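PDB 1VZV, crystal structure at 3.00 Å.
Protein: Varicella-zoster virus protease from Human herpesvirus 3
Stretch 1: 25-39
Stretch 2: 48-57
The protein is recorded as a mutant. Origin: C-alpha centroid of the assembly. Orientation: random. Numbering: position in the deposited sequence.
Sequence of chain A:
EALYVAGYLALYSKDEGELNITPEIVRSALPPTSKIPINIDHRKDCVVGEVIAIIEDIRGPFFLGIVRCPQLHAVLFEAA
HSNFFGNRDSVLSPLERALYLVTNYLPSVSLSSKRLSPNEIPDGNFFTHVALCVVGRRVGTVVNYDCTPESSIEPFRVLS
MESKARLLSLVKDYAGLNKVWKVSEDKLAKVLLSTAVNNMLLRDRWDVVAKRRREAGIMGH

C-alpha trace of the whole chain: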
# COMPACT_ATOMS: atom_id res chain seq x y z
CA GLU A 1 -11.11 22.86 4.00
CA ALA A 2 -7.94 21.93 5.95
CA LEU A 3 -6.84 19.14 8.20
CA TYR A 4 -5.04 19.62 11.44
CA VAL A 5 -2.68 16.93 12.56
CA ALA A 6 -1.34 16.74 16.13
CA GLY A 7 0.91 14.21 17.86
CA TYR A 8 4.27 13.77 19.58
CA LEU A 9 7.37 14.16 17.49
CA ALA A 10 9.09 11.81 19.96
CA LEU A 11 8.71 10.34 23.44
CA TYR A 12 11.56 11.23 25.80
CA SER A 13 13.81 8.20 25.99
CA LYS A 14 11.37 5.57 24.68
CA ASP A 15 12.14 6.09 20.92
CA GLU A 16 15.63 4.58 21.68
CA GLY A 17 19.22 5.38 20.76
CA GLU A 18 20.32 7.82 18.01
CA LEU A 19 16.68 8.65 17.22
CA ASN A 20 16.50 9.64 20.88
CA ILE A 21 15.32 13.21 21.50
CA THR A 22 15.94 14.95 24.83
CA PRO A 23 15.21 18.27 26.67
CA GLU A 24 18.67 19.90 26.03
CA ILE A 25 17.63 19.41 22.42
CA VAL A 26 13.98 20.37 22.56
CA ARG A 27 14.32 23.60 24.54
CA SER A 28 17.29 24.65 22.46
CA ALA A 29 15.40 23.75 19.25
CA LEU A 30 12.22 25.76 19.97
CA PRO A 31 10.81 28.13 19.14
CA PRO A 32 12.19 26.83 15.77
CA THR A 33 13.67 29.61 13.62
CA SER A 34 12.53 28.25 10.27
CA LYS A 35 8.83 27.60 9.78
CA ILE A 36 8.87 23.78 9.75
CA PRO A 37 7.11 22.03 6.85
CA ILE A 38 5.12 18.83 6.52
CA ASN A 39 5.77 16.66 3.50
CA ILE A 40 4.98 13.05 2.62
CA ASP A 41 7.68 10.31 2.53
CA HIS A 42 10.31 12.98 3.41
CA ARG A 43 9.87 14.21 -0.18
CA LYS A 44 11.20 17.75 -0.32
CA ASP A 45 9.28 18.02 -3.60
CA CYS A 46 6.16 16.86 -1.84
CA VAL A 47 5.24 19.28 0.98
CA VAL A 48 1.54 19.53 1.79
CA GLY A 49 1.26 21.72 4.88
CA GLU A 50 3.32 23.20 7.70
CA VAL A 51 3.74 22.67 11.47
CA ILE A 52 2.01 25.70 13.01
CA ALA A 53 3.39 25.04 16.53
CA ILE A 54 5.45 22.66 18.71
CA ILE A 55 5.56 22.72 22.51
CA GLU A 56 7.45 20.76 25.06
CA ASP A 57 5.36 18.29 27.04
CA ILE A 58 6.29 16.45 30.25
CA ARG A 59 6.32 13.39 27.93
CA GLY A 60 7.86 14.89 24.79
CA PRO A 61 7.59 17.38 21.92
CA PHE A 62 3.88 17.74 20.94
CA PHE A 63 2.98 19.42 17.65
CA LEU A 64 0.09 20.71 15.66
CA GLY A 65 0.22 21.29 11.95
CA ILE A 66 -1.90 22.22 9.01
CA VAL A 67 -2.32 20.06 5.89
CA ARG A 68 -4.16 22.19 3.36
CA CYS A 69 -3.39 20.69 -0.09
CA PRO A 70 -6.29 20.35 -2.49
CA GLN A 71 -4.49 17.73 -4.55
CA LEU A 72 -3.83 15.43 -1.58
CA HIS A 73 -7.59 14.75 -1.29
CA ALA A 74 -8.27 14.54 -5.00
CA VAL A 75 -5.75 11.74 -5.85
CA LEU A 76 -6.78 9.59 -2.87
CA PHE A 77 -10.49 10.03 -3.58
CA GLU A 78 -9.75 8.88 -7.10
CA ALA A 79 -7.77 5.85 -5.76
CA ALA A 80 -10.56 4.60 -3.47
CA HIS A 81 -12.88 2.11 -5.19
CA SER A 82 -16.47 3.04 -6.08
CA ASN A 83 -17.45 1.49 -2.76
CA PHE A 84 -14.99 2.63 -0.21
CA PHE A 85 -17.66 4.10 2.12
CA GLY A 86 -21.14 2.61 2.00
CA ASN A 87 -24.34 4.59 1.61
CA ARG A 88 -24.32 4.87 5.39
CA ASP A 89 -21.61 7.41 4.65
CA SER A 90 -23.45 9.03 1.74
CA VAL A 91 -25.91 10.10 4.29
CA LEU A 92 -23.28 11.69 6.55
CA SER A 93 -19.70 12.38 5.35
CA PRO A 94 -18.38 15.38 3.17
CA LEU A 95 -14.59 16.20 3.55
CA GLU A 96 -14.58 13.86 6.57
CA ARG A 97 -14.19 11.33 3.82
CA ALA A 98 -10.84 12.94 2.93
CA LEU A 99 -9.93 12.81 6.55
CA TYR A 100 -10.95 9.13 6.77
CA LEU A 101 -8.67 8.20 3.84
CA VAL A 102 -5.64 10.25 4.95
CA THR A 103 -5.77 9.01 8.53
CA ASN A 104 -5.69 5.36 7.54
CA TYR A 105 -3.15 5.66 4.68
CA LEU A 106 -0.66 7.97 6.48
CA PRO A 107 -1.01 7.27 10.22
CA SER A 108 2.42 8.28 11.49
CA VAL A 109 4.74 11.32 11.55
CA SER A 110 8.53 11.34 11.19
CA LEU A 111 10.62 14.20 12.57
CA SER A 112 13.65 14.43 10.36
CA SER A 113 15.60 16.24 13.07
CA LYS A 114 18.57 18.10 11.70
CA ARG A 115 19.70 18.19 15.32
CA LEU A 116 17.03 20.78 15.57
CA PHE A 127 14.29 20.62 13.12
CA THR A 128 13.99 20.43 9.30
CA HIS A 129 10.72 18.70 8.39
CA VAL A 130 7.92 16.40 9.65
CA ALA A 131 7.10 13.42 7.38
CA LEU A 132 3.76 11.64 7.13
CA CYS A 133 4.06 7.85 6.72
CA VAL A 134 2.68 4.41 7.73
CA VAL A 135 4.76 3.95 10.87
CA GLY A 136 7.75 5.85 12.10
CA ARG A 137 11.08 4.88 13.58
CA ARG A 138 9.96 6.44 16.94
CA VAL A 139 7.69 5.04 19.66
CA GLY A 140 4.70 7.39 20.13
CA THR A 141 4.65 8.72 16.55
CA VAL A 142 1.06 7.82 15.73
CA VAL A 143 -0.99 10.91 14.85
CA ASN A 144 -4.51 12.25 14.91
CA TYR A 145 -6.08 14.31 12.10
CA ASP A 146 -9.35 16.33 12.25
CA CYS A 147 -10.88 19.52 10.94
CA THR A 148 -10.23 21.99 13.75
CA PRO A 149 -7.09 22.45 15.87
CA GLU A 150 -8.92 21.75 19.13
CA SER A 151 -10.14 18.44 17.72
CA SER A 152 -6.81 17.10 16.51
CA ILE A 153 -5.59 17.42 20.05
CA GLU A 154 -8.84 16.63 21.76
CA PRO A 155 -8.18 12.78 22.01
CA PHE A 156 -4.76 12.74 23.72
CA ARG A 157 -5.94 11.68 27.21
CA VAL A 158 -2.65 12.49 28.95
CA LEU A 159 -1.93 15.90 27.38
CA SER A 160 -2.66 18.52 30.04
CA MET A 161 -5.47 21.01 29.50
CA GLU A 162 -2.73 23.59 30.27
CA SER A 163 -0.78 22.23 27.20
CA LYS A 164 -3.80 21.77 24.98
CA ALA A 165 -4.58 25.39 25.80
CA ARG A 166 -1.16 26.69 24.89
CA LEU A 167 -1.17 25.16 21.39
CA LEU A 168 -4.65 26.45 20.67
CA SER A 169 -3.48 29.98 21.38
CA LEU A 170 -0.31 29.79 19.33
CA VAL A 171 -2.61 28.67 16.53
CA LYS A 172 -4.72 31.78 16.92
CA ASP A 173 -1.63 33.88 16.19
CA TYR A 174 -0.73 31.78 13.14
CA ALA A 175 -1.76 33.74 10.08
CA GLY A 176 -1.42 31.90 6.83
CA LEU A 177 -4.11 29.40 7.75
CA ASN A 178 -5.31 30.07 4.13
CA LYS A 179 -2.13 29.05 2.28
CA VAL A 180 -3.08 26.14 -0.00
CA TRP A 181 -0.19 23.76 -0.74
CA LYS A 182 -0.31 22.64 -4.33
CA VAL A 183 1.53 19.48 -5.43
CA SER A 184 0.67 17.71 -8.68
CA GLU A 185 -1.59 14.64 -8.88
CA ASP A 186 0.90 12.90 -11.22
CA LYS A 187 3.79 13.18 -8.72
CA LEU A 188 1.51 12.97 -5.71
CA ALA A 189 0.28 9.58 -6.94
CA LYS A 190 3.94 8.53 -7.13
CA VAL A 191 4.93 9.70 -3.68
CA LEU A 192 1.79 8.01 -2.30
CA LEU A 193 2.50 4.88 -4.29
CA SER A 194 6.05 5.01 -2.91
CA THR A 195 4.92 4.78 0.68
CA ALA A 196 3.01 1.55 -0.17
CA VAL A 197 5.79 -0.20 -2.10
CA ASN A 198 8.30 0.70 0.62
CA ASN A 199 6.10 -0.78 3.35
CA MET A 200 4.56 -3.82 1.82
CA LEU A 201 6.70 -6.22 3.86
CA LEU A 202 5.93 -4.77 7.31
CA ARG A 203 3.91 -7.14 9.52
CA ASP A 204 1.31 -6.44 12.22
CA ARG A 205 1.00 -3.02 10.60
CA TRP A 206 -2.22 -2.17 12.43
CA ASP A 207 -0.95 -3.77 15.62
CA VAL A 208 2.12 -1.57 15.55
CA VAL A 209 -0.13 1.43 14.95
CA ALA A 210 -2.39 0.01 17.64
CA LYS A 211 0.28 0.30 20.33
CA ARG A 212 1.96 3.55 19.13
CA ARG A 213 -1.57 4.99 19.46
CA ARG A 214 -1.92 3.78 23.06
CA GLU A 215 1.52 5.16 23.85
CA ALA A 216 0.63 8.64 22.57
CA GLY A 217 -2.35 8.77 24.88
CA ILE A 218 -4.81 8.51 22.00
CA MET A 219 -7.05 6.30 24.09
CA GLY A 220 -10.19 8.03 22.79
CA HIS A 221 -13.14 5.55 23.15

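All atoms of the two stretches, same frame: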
# COMPACT_ATOMS: atom_id res chain seq x y z
N ILE A 25 17.87 19.30 23.84
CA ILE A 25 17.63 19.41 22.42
C ILE A 25 16.35 20.15 22.10
O ILE A 25 16.32 21.04 21.26
CB ILE A 25 17.56 18.00 21.79
CG1 ILE A 25 18.68 17.13 22.37
CG2 ILE A 25 17.69 18.10 20.29
CD1 ILE A 25 18.73 15.71 21.85
N VAL A 26 15.29 19.76 22.78
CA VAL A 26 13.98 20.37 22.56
C VAL A 26 14.05 21.88 22.79
O VAL A 26 13.94 22.68 21.86
CB VAL A 26 12.93 19.81 23.53
CG1 VAL A 26 11.56 19.92 22.92
CG2 VAL A 26 13.25 18.39 23.89
N ARG A 27 14.24 22.22 24.06
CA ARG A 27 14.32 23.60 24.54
C ARG A 27 15.25 24.47 23.69
O ARG A 27 14.96 25.65 23.42
CB ARG A 27 14.74 23.62 26.02
N SER A 28 16.39 23.90 23.31
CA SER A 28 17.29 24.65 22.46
C SER A 28 16.56 24.87 21.13
O SER A 28 16.33 26.01 20.73
CB SER A 28 18.64 23.90 22.27
OG SER A 28 18.51 22.53 21.86
N ALA A 29 16.09 23.78 20.54
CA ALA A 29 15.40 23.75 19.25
C ALA A 29 14.15 24.65 19.06
O ALA A 29 13.82 25.06 17.93
CB ALA A 29 15.07 22.30 18.91
N LEU A 30 13.41 24.93 20.12
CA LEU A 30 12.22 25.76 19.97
C LEU A 30 12.39 27.08 20.74
O LEU A 30 13.20 27.17 21.66
CB LEU A 30 10.96 25.01 20.42
CG LEU A 30 11.08 23.48 20.60
CD1 LEU A 30 9.80 22.93 21.16
CD2 LEU A 30 11.43 22.79 19.28
N PRO A 31 11.70 28.14 20.30
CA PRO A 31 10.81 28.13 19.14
C PRO A 31 11.73 27.99 17.93
O PRO A 31 12.79 28.65 17.87
CB PRO A 31 10.17 29.53 19.17
CG PRO A 31 10.60 30.17 20.53
CD PRO A 31 11.93 29.52 20.77
N PRO A 32 11.40 27.08 17.00
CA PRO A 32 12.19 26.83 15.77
C PRO A 32 12.30 28.10 14.92
O PRO A 32 11.30 28.81 14.74
CB PRO A 32 11.37 25.75 15.04
CG PRO A 32 10.66 25.01 16.20
CD PRO A 32 10.23 26.17 17.09
N THR A 33 13.50 28.39 14.41
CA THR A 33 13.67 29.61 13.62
C THR A 33 12.90 29.52 12.31
O THR A 33 12.04 30.35 12.01
CB THR A 33 15.17 29.96 13.32
OG1 THR A 33 15.65 29.21 12.19
CG2 THR A 33 16.06 29.68 14.56
N SER A 34 13.17 28.46 11.56
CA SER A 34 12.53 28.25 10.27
C SER A 34 11.21 27.51 10.35
O SER A 34 11.14 26.38 10.85
CB SER A 34 13.50 27.52 9.33
N LYS A 35 10.17 28.16 9.82
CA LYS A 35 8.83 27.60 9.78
C LYS A 35 8.88 26.19 9.19
O LYS A 35 8.99 26.02 7.97
CB LYS A 35 7.94 28.49 8.96
N ILE A 36 8.80 25.20 10.07
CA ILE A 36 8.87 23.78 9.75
C ILE A 36 7.74 23.28 8.90
O ILE A 36 6.57 23.47 9.24
CB ILE A 36 8.91 22.97 11.03
CG1 ILE A 36 10.10 23.42 11.86
CG2 ILE A 36 9.02 21.51 10.72
CD1 ILE A 36 10.26 22.62 13.12
N PRO A 37 8.07 22.59 7.79
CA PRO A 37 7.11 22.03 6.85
C PRO A 37 6.78 20.54 7.01
O PRO A 37 7.56 19.76 7.55
CB PRO A 37 7.77 22.31 5.51
CG PRO A 37 9.20 22.01 5.82
CD PRO A 37 9.41 22.62 7.20
N ILE A 38 5.63 20.18 6.48
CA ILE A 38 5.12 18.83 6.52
C ILE A 38 5.04 18.26 5.10
O ILE A 38 4.31 18.77 4.25
CB ILE A 38 3.71 18.82 7.20
CG1 ILE A 38 3.88 18.74 8.71
CG2 ILE A 38 2.82 17.69 6.71
CD1 ILE A 38 2.59 18.59 9.44
N ASN A 39 5.84 17.26 4.82
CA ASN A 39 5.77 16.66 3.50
C ASN A 39 5.49 15.18 3.69
O ASN A 39 5.46 14.69 4.82
CB ASN A 39 7.04 16.94 2.67
CG ASN A 39 8.28 16.25 3.19
OD1 ASN A 39 8.21 15.18 3.79
ND2 ASN A 39 9.45 16.86 2.94
N VAL A 48 2.99 19.35 1.84
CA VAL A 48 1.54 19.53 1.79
C VAL A 48 0.93 20.31 2.96
O VAL A 48 -0.30 20.28 3.14
CB VAL A 48 0.83 18.16 1.76
CG1 VAL A 48 1.11 17.45 0.44
CG2 VAL A 48 1.31 17.31 2.93
N GLY A 49 1.76 20.97 3.74
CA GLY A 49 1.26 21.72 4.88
C GLY A 49 2.45 22.20 5.65
O GLY A 49 3.58 22.13 5.14
N GLU A 50 2.23 22.71 6.86
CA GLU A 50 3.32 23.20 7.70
C GLU A 50 2.96 23.18 9.19
O GLU A 50 1.85 23.57 9.58
CB GLU A 50 3.74 24.62 7.29
CG GLU A 50 2.82 25.76 7.78
CD GLU A 50 3.50 27.13 7.73
OE1 GLU A 50 4.64 27.27 8.22
OE2 GLU A 50 2.89 28.08 7.21
N VAL A 51 3.90 22.71 10.01
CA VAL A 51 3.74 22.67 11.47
C VAL A 51 3.47 24.11 11.95
O VAL A 51 4.32 24.98 11.79
CB VAL A 51 5.06 22.15 12.16
CG1 VAL A 51 5.18 22.65 13.60
CG2 VAL A 51 5.09 20.64 12.17
N ILE A 52 2.30 24.35 12.54
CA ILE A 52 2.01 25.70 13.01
C ILE A 52 2.48 25.96 14.43
O ILE A 52 2.49 27.10 14.85
CB ILE A 52 0.51 26.10 12.84
CG1 ILE A 52 -0.36 25.50 13.92
CG2 ILE A 52 -0.02 25.66 11.47
CD1 ILE A 52 -1.84 25.62 13.63
N ALA A 53 2.90 24.91 15.14
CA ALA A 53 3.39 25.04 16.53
C ALA A 53 3.85 23.73 17.15
O ALA A 53 3.28 22.67 16.90
CB ALA A 53 2.31 25.66 17.42
N ILE A 54 4.87 23.82 18.00
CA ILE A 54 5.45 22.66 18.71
C ILE A 54 5.74 23.09 20.16
O ILE A 54 6.36 24.13 20.38
CB ILE A 54 6.85 22.22 18.11
CG1 ILE A 54 6.85 22.23 16.58
CG2 ILE A 54 7.21 20.82 18.60
CD1 ILE A 54 8.13 21.72 15.96
N ILE A 55 5.26 22.35 21.15
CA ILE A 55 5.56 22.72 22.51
C ILE A 55 6.32 21.59 23.09
O ILE A 55 6.49 20.54 22.47
CB ILE A 55 4.35 22.91 23.40
CG1 ILE A 55 3.52 21.63 23.47
CG2 ILE A 55 3.55 24.11 22.94
CD1 ILE A 55 2.68 21.53 24.73
N GLU A 56 6.69 21.77 24.35
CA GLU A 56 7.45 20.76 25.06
C GLU A 56 6.58 20.23 26.17
O GLU A 56 6.20 20.98 27.07
CB GLU A 56 8.68 21.40 25.64
CG GLU A 56 9.51 20.47 26.43
CD GLU A 56 10.53 21.21 27.24
OE1 GLU A 56 11.12 22.19 26.70
OE2 GLU A 56 10.71 20.82 28.42
N ASP A 57 6.20 18.96 26.05
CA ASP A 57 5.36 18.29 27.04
C ASP A 57 6.20 17.47 28.03
O ASP A 57 7.35 17.11 27.74
CB ASP A 57 4.32 17.39 26.35
CG ASP A 57 3.57 16.49 27.33
OD1 ASP A 57 3.22 16.96 28.43
OD2 ASP A 57 3.34 15.30 27.01

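The polar link between the stretches is made by main-chain atoms, where strand 37-39 runs antiparallel to residues 48 to 51 of a strand that begins earlier in the chain. The two straightest hydrogen bonds converge on Ile38: its N donates to Gly49 O at 3.1 Å, and its O accepts from Val48 N at 2.8 Å, both nearly linear. The same Ile38 O receives a weak bond from Gly49 N at 3.4 Å. Two residues along each chain, Val51 N reaches Ile36 O at 2.9 Å, but the N-H points off line and the bond is weak. Between these links Pro37 faces Glu50 as a non-hydrogen-bonded pair, CA to CA 4.1 Å; proline has no amide hydrogen to donate, and this position asks for none toward stretch 2. Gly49 has no side chain and takes part through its backbone alone.

Apolar side chains close around this ladder. Buried Ile38 spans two valines, its CG2 lying 4.1 Å from Val48 CG2 and its CG1 4.1 Å from Val51 CG2. Ile36 packs CB to CB against Val51 at 4.1 Å, while its extended chain (chi1 m, chi2 t) carries CD1 to within 3.7 Å of Ile54 CD1. Ile54, pointing toward stretch 1, collects further neighbours: its CD1 meets Pro32 CG at 4.2 Å and its CG2 meets Leu30 CD1 at 4.2 Å. Leu30, just past the helix, also sets CD1 3.7 Å from Ile54 O. Aliphatic side chains, branched in all but Pro32, suit these places, since they offer carbon surface without polar groups to satisfy.

Beside the helix, Glu56 CG rests 4.1 Å from Val26 CG1, and Glu56 OE1 is 4.0 Å from Arg27 CB. Within the ladder, Glu50 OE1 approaches Lys35 CB at 3.6 Å, while its OE2 is hydrogen-bonded elsewhere in the structure. Both basic side chains are modelled only to CB, so no charge pairing can be assigned. Altogether the contact buries 629 Å², summed over both sides.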